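PDB 5GXX: glucanase from Clostridium thermocellum, which probably hydrolyses internal beta-1,4-glucosidic bonds of cellulose, as a family 9 endoglucanase of the cellulosome. Local coordinates for residues Y18-W29 with L88-L96. The protein carries 1 engineered substitution. Numbering follows the deposited sequence.
Sequences YECQQAGPLPEW and LERNLAFAL
Trp29 and Arg90 lie flat against each other, the centre of the guanidinium 4.2 Å from that of the five-membered ring of Trp29, planes 11° apart. Arg90 gets there with CG between its backbone N and carbonyl carbon (chi1 67°) and an extended chain to NE. Its methylenes serve too: CG makes a CH-pi contact 3.6 Å from the centroid of the six-membered ring. Pro27 CG backs the opposite face, so a rigid proline and a long arginine hold the indole between them.

Beyond the indole edge, Asn91 ND2 gives Glu19 OE2 a nearly straight hydrogen bond of 2.9 Å, carboxylate and amide almost coplanar; its other bond goes to His87 O. The first uses the anti lone pair of OE2; that oxygen also salt-bridges Arg31 and accepts from a water that accepts from Arg90 NH2. A second water donates to Asn91 OD1 and Asn91 O and accepts from Gln22 NE2, satisfying buried polar groups.

Phe94, its CG anti to the backbone N (chi1 -172°), projects into the loop. Gln22 lies over one ring face, CG 4.0 Å from the centroid, and its OE1 is hydrogen-bonded to Asn30 ND2. Ala23 O and Pro25 O meet the ring edge; Ala23 O, buried without a polar partner, may gain from its C-H groups. Pro27 CD approaches Phe94 CE1 to 3.5 Å.

The contact joins the end of helix 7-20 and the loop after it to one flank of helix 85-101 in the family 9 (alpha/alpha)6-barrel; Leu88 packs on helices 58-75 and 412-429, Leu92 on 58-75 and 142-158, Leu96 on 142-158.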
# COMPACT_ATOMS: atom_id res chain seq x y z
N TYR A 18 3.45 16.99 -38.74
CA TYR A 18 2.16 17.53 -38.31
C TYR A 18 1.06 16.48 -38.24
O TYR A 18 0.16 16.57 -37.40
CB TYR A 18 1.75 18.73 -39.16
CG TYR A 18 2.66 19.90 -38.89
CD1 TYR A 18 2.45 20.73 -37.79
CD2 TYR A 18 3.78 20.15 -39.70
CE1 TYR A 18 3.32 21.77 -37.50
CE2 TYR A 18 4.65 21.20 -39.42
CZ TYR A 18 4.41 22.00 -38.32
OH TYR A 18 5.23 23.07 -38.05
N GLU A 19 1.11 15.45 -39.09
CA GLU A 19 0.13 14.36 -38.98
C GLU A 19 0.30 13.55 -37.70
O GLU A 19 -0.66 12.99 -37.15
CB GLU A 19 0.20 13.45 -40.20
CG GLU A 19 -0.32 14.19 -41.43
CD GLU A 19 -0.15 13.44 -42.74
OE1 GLU A 19 -0.30 12.22 -42.79
OE2 GLU A 19 0.13 14.13 -43.74
N CYS A 20 1.53 13.46 -37.20
CA CYS A 20 1.78 12.83 -35.90
C CYS A 20 1.16 13.63 -34.74
O CYS A 20 0.93 13.08 -33.66
CB CYS A 20 3.28 12.73 -35.68
SG CYS A 20 4.12 11.66 -36.85
N GLN A 21 0.91 14.92 -34.98
CA GLN A 21 0.42 15.83 -33.94
C GLN A 21 -1.09 15.97 -33.94
O GLN A 21 -1.65 16.68 -33.09
CB GLN A 21 1.02 17.22 -34.13
CG GLN A 21 2.55 17.27 -34.06
CD GLN A 21 3.06 16.85 -32.70
OE1 GLN A 21 3.42 15.70 -32.50
NE2 GLN A 21 3.04 17.78 -31.74
N GLN A 22 -1.77 15.32 -34.89
CA GLN A 22 -3.20 15.55 -35.03
C GLN A 22 -4.05 15.00 -33.89
O GLN A 22 -3.89 13.85 -33.48
CB GLN A 22 -3.71 15.01 -36.37
CG GLN A 22 -3.22 15.83 -37.55
CD GLN A 22 -3.64 15.23 -38.88
OE1 GLN A 22 -4.00 14.05 -38.97
NE2 GLN A 22 -3.54 16.04 -39.94
N ALA A 23 -4.93 15.86 -33.39
CA ALA A 23 -5.92 15.42 -32.41
C ALA A 23 -7.14 14.88 -33.15
O ALA A 23 -7.35 15.17 -34.33
CB ALA A 23 -6.28 16.57 -31.49
N GLY A 24 -7.92 14.05 -32.46
CA GLY A 24 -9.12 13.47 -33.05
C GLY A 24 -10.22 14.45 -33.38
O GLY A 24 -10.39 15.48 -32.70
N PRO A 25 -11.04 14.13 -34.39
CA PRO A 25 -10.92 12.93 -35.20
C PRO A 25 -9.87 13.09 -36.32
O PRO A 25 -9.77 14.15 -36.92
CB PRO A 25 -12.33 12.74 -35.77
CG PRO A 25 -12.82 14.16 -35.91
CD PRO A 25 -12.25 14.91 -34.72
N LEU A 26 -9.11 12.03 -36.57
CA LEU A 26 -8.08 12.09 -37.60
C LEU A 26 -8.75 12.14 -38.98
O LEU A 26 -9.80 11.51 -39.17
CB LEU A 26 -7.14 10.89 -37.52
CG LEU A 26 -6.30 10.70 -36.26
CD1 LEU A 26 -5.31 9.57 -36.40
CD2 LEU A 26 -5.56 11.95 -35.82
N PRO A 27 -8.15 12.85 -39.94
CA PRO A 27 -8.68 12.84 -41.29
C PRO A 27 -8.39 11.50 -41.95
O PRO A 27 -7.47 10.79 -41.52
CB PRO A 27 -7.90 13.97 -41.99
CG PRO A 27 -6.61 14.03 -41.27
CD PRO A 27 -6.87 13.58 -39.86
N GLU A 28 -9.18 11.16 -42.97
CA GLU A 28 -9.05 9.88 -43.66
C GLU A 28 -7.63 9.69 -44.18
O GLU A 28 -7.15 8.56 -44.27
CB GLU A 28 -10.06 9.73 -44.81
CG GLU A 28 -10.04 10.86 -45.87
CD GLU A 28 -9.07 10.67 -47.05
OE1 GLU A 28 -8.47 9.57 -47.25
OE2 GLU A 28 -8.87 11.63 -47.82
N TRP A 29 -6.97 10.79 -44.52
CA TRP A 29 -5.68 10.73 -45.17
C TRP A 29 -4.48 10.71 -44.21
O TRP A 29 -3.34 10.74 -44.67
CB TRP A 29 -5.54 11.88 -46.17
CG TRP A 29 -5.93 13.24 -45.63
CD1 TRP A 29 -7.12 13.88 -45.85
CD2 TRP A 29 -5.16 14.12 -44.78
NE1 TRP A 29 -7.13 15.10 -45.22
CE2 TRP A 29 -5.94 15.28 -44.56
CE3 TRP A 29 -3.88 14.06 -44.21
CZ2 TRP A 29 -5.50 16.35 -43.77
CZ3 TRP A 29 -3.42 15.15 -43.45
CH2 TRP A 29 -4.24 16.27 -43.24
N LEU A 88 1.22 19.54 -47.78
CA LEU A 88 1.31 20.76 -46.99
C LEU A 88 -0.05 21.47 -46.90
O LEU A 88 -0.44 21.93 -45.82
CB LEU A 88 2.41 21.67 -47.55
CG LEU A 88 2.65 22.98 -46.80
CD1 LEU A 88 2.80 22.77 -45.29
CD2 LEU A 88 3.87 23.70 -47.36
N GLU A 89 -0.77 21.55 -48.01
CA GLU A 89 -2.07 22.22 -48.03
C GLU A 89 -3.10 21.61 -47.08
O GLU A 89 -3.71 22.33 -46.29
CB GLU A 89 -2.63 22.26 -49.45
CG GLU A 89 -1.99 23.38 -50.27
CD GLU A 89 -2.37 23.33 -51.73
OE1 GLU A 89 -3.04 22.36 -52.15
OE2 GLU A 89 -1.96 24.26 -52.46
N ARG A 90 -3.29 20.30 -47.15
CA ARG A 90 -4.30 19.66 -46.31
C ARG A 90 -3.88 19.59 -44.85
O ARG A 90 -4.72 19.66 -43.96
CB ARG A 90 -4.73 18.29 -46.86
CG ARG A 90 -3.66 17.19 -46.85
CD ARG A 90 -4.16 16.04 -47.71
NE ARG A 90 -3.27 14.88 -47.64
CZ ARG A 90 -3.42 13.74 -48.30
NH1 ARG A 90 -4.44 13.57 -49.13
NH2 ARG A 90 -2.55 12.75 -48.10
N ASN A 91 -2.58 19.50 -44.58
CA ASN A 91 -2.13 19.62 -43.19
C ASN A 91 -2.43 21.00 -42.62
O ASN A 91 -2.86 21.11 -41.47
CB ASN A 91 -0.66 19.25 -43.06
CG ASN A 91 -0.49 17.78 -42.81
OD1 ASN A 91 -0.77 17.29 -41.71
ND2 ASN A 91 -0.10 17.03 -43.84
N LEU A 92 -2.22 22.04 -43.42
CA LEU A 92 -2.57 23.38 -43.00
C LEU A 92 -4.08 23.47 -42.75
O LEU A 92 -4.50 24.00 -41.72
CB LEU A 92 -2.10 24.43 -44.02
CG LEU A 92 -2.60 25.85 -43.79
CD1 LEU A 92 -2.22 26.39 -42.41
CD2 LEU A 92 -2.08 26.75 -44.89
N ALA A 93 -4.89 22.92 -43.66
CA ALA A 93 -6.34 23.08 -43.56
C ALA A 93 -6.87 22.49 -42.26
O ALA A 93 -7.81 22.99 -41.67
CB ALA A 93 -7.06 22.45 -44.76
N PHE A 94 -6.26 21.38 -41.84
CA PHE A 94 -6.66 20.69 -40.63
C PHE A 94 -6.55 21.63 -39.42
O PHE A 94 -7.45 21.67 -38.57
CB PHE A 94 -5.81 19.42 -40.45
CG PHE A 94 -6.27 18.54 -39.34
CD1 PHE A 94 -7.23 17.56 -39.60
CD2 PHE A 94 -5.75 18.66 -38.07
CE1 PHE A 94 -7.69 16.73 -38.58
CE2 PHE A 94 -6.21 17.83 -37.05
CZ PHE A 94 -7.18 16.87 -37.31
N ALA A 95 -5.46 22.39 -39.34
CA ALA A 95 -5.28 23.33 -38.25
C ALA A 95 -6.23 24.52 -38.38
O ALA A 95 -6.83 24.94 -37.39
CB ALA A 95 -3.83 23.81 -38.18
N LEU A 96 -6.35 25.07 -39.58
CA LEU A 96 -7.26 26.19 -39.82
C LEU A 96 -8.70 25.82 -39.47
O LEU A 96 -9.41 26.65 -38.90
CB LEU A 96 -7.17 26.71 -41.26
CG LEU A 96 -5.79 27.30 -41.58
CD1 LEU A 96 -5.73 27.78 -43.01
CD2 LEU A 96 -5.34 28.40 -40.63
O HOH W 1 -0.90 14.13 -46.18
O HOH W 2 -2.31 18.63 -40.05